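Local coordinates for transcriptional regulator, MarR family (Listeria monocytogenes str. 4b, PDB 2QWW), which probably acts as a MarR-family transcriptional repressor, a dimeric winged helix-turn-helix protein that binds DNA to control gene expression, at residues D31-A34 and A35-G38; L142-K145 and V146-L149. All coordinates share one frame; numbering follows the deposited sequence.

Contact 1: D31-A34 and A35-G38; sequences DQNA and ASLG
Ser36 reaches back to Asn33 because its chi1 of 70° sets OG between its own backbone N and carbonyl carbon, facing the preceding turn of the helix. From there the hydroxyl donates to Asn33 O. The modelled separation of 2.4 Å between Ser36 OG and Asn33 O is very short, and its exact value is doubtful. Asn33 itself swings the opposite way, CG lying trans to the main-chain N (chi1 -168°), which carries the amide toward the C-terminal end of the helix. There OD1 of Asn33 comes to 3.4 Å from OG of Ser36, while ND2 of Asn33 passes 4.1 Å from CD1 of Leu37 as the two side chains slant across each other. That amide nitrogen is hydrogen-bonded to the carbonyl oxygen of Arg113, in helix 105-115, where Leu37 also packs. Leu37 sets CG against the same oxygen that Ser36 uses, 3.3 Å from Asn33 O.

Beneath these side chains the backbone pattern changes. Ala35 N bonds to Asp31 O at 3.1 Å and Ser36 N to Gln32 O at 3.2 Å, both ordinary helical links. At Leu37 the bond to Asn33 O is weak, and its N also bonds to Ala34 O at 2.9 Å, from above the carbonyl plane. Gly38 then turns out of helical geometry with a positive phi of 81°, completing a Schellman motif.

Regular i to i+4 bonding thus weakens at Leu37, and the added bond to Ala34 O and the turn at Gly38 bring the helix to its end. Asn33 O appears to be approached by both the serine hydroxyl, at a doubtful distance, and a weak backbone donor, while the buried Asn33 amide nitrogen is satisfied by Arg113 O, tying helix 8-37 to helix 105-115.

Contact 2: L142-K145 and V146-L149; sequences LNKK and VETL
Within helix 133-150, Val146 N lies 3.0 Å from Leu142 O as one of a series of regular alpha-helical bonds, and the same i to i+4 link repeats from Glu147 to Asn143 and from Thr148 to Lys144. The series continues to Leu149, whose N sits 2.9 Å from Lys145 O. That last carbonyl has a second donor. A chi1 of 52° turns the hydroxyl of Thr148 back along the helix, and OG1 lies 2.6 Å from Lys145 O with a C=O...O angle of 109°. The hydroxyl therefore meets the oxygen well to one side, while the backbone N-H arrives nearly end-on.

Thr148 also sets its methyl against the lysine of the preceding turn, CG2 being 3.4 Å from Lys144 NZ. Bends at chi2 and chi4 fold the Lys144 chain so that its ammonium group reaches Glu147, forming a salt bridge whose hydrogen bond is weak, with NZ 3.4 Å from OE1. The other carboxylate oxygen, OE2, is held by Ser21 OG of the second subunit and by Lys151. Lys145 and Leu149 run side by side in the same direction, CG of the lysine 4.1 Å from CD1 of the leucine.

Asn143 faces its counterpart, its ND2 bonding to OD1 of Asn143 in the second subunit, and its OD1 is tied to Tyr19 of its own chain. Val146 packs on Leu139 of that second subunit. Such a C-terminal helix, mixing the Asn143 pair and the Glu147-Ser21 bond with apolar packing across the subunit boundary, is characteristic of the helical dimerisation region of MarR proteins.

In the fold
Contacts 1 and 2 are both local, one at the C-terminal end of a helix and the other inside one, and they occupy opposite sides of the chain's centre, with their own centres 30 Å apart and nearest atoms about 20 Å apart. Residues 31-38 close the long helix 8-37 and lead into helix 41-52, at the passage toward the winged helix-turn-helix region, where helices 58-65 and 69-81 and the strands 85-87 and 100-103 probably serve DNA binding. Residues 142-149 belong to the last helix, at the subunit interface. Helix 8-37 connects the two regions: its end forms contact 1, while Tyr19, nearer its start, bonds to Asn143 of contact 2.

Contact 1: D31-A34 and A35-G38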
# COMPACT_ATOMS: atom_id res chain seq x y z
N ASP A 31 5.52 9.16 3.58
CA ASP A 31 6.85 9.53 3.08
C ASP A 31 7.46 10.67 3.87
O ASP A 31 8.65 10.65 4.14
CB ASP A 31 6.82 9.98 1.61
CG ASP A 31 6.45 8.87 0.66
OD1 ASP A 31 6.53 7.69 1.03
OD2 ASP A 31 6.09 9.21 -0.49
N GLN A 32 6.66 11.69 4.19
CA GLN A 32 7.14 12.80 5.01
C GLN A 32 7.56 12.30 6.37
O GLN A 32 8.51 12.79 6.95
CB GLN A 32 6.06 13.83 5.32
CG GLN A 32 5.53 14.66 4.20
CD GLN A 32 4.65 15.79 4.73
OE1 GLN A 32 5.04 16.54 5.64
NE2 GLN A 32 3.46 15.93 4.16
N ASN A 33 6.77 11.39 6.92
CA ASN A 33 7.04 10.87 8.23
C ASN A 33 8.33 10.05 8.22
O ASN A 33 9.17 10.21 9.07
CB ASN A 33 5.86 10.00 8.68
CG ASN A 33 5.92 9.66 10.14
OD1 ASN A 33 6.37 10.45 10.96
ND2 ASN A 33 5.44 8.49 10.49
N ALA A 34 8.48 9.19 7.22
CA ALA A 34 9.69 8.37 7.10
C ALA A 34 10.93 9.28 7.06
O ALA A 34 11.86 9.06 7.81
CB ALA A 34 9.61 7.47 5.86
N ALA A 35 10.89 10.32 6.22
CA ALA A 35 11.96 11.29 6.11
C ALA A 35 12.32 11.91 7.45
O ALA A 35 13.49 12.11 7.73
CB ALA A 35 11.57 12.38 5.12
N SER A 36 11.31 12.19 8.29
CA SER A 36 11.50 12.76 9.63
C SER A 36 12.08 11.76 10.62
O SER A 36 12.61 12.16 11.68
CB SER A 36 10.16 13.25 10.19
OG SER A 36 9.29 12.17 10.51
N LEU A 37 11.95 10.47 10.32
CA LEU A 37 12.51 9.42 11.16
C LEU A 37 13.90 8.98 10.68
O LEU A 37 14.54 8.15 11.31
CB LEU A 37 11.57 8.22 11.21
CG LEU A 37 10.17 8.53 11.77
CD1 LEU A 37 9.25 7.37 11.59
CD2 LEU A 37 10.26 8.92 13.22
N GLY A 38 14.34 9.55 9.56
CA GLY A 38 15.64 9.27 8.96
C GLY A 38 15.70 8.00 8.11
O GLY A 38 16.76 7.61 7.67

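Contact 2: L142-K145 and V146-L149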
# COMPACT_ATOMS: atom_id res chain seq x y z
N LEU A 142 -19.69 4.60 9.96
CA LEU A 142 -19.95 3.97 8.67
C LEU A 142 -18.69 3.25 8.10
O LEU A 142 -18.80 2.13 7.61
CB LEU A 142 -20.54 5.00 7.69
CG LEU A 142 -21.91 5.58 8.08
CD1 LEU A 142 -22.36 6.72 7.12
CD2 LEU A 142 -22.96 4.50 8.12
N ASN A 143 -17.52 3.87 8.17
CA ASN A 143 -16.30 3.20 7.71
C ASN A 143 -16.02 1.91 8.52
O ASN A 143 -15.70 0.86 7.94
CB ASN A 143 -15.09 4.16 7.73
CG ASN A 143 -15.05 5.07 6.50
OD1 ASN A 143 -15.19 4.62 5.37
ND2 ASN A 143 -14.84 6.35 6.71
N LYS A 144 -16.19 2.00 9.83
CA LYS A 144 -16.05 0.85 10.73
C LYS A 144 -17.04 -0.25 10.34
O LYS A 144 -16.70 -1.44 10.34
CB LYS A 144 -16.28 1.30 12.17
CG LYS A 144 -15.97 0.27 13.25
CD LYS A 144 -14.48 0.20 13.56
CE LYS A 144 -14.09 -1.09 14.27
NZ LYS A 144 -14.22 -2.28 13.36
N LYS A 145 -18.26 0.13 9.98
CA LYS A 145 -19.26 -0.83 9.53
C LYS A 145 -18.77 -1.54 8.28
O LYS A 145 -18.87 -2.77 8.17
CB LYS A 145 -20.59 -0.13 9.30
CG LYS A 145 -21.75 -1.04 8.98
CD LYS A 145 -23.06 -0.25 8.93
CE LYS A 145 -23.64 -0.01 10.31
NZ LYS A 145 -24.18 -1.27 10.90
N VAL A 146 -18.22 -0.77 7.35
CA VAL A 146 -17.73 -1.31 6.10
C VAL A 146 -16.62 -2.35 6.34
O VAL A 146 -16.63 -3.43 5.74
CB VAL A 146 -17.27 -0.20 5.11
CG1 VAL A 146 -16.66 -0.81 3.84
CG2 VAL A 146 -18.44 0.70 4.71
N GLU A 147 -15.67 -2.02 7.19
CA GLU A 147 -14.58 -2.90 7.55
C GLU A 147 -15.11 -4.18 8.17
O GLU A 147 -14.66 -5.27 7.81
CB GLU A 147 -13.69 -2.20 8.58
CG GLU A 147 -12.52 -3.03 9.07
CD GLU A 147 -11.89 -2.48 10.35
OE1 GLU A 147 -12.26 -1.36 10.78
OE2 GLU A 147 -11.01 -3.17 10.91
N THR A 148 -16.06 -4.05 9.09
CA THR A 148 -16.63 -5.21 9.78
C THR A 148 -17.33 -6.14 8.81
O THR A 148 -17.15 -7.35 8.87
CB THR A 148 -17.55 -4.80 10.96
OG1 THR A 148 -18.52 -3.86 10.51
CG2 THR A 148 -16.77 -4.14 12.05
N LEU A 149 -18.09 -5.58 7.88
CA LEU A 149 -18.78 -6.38 6.87
C LEU A 149 -17.84 -7.03 5.87
O LEU A 149 -18.13 -8.10 5.35
CB LEU A 149 -19.81 -5.52 6.14
CG LEU A 149 -20.98 -5.06 7.00
CD1 LEU A 149 -21.84 -4.06 6.24
CD2 LEU A 149 -21.82 -6.28 7.48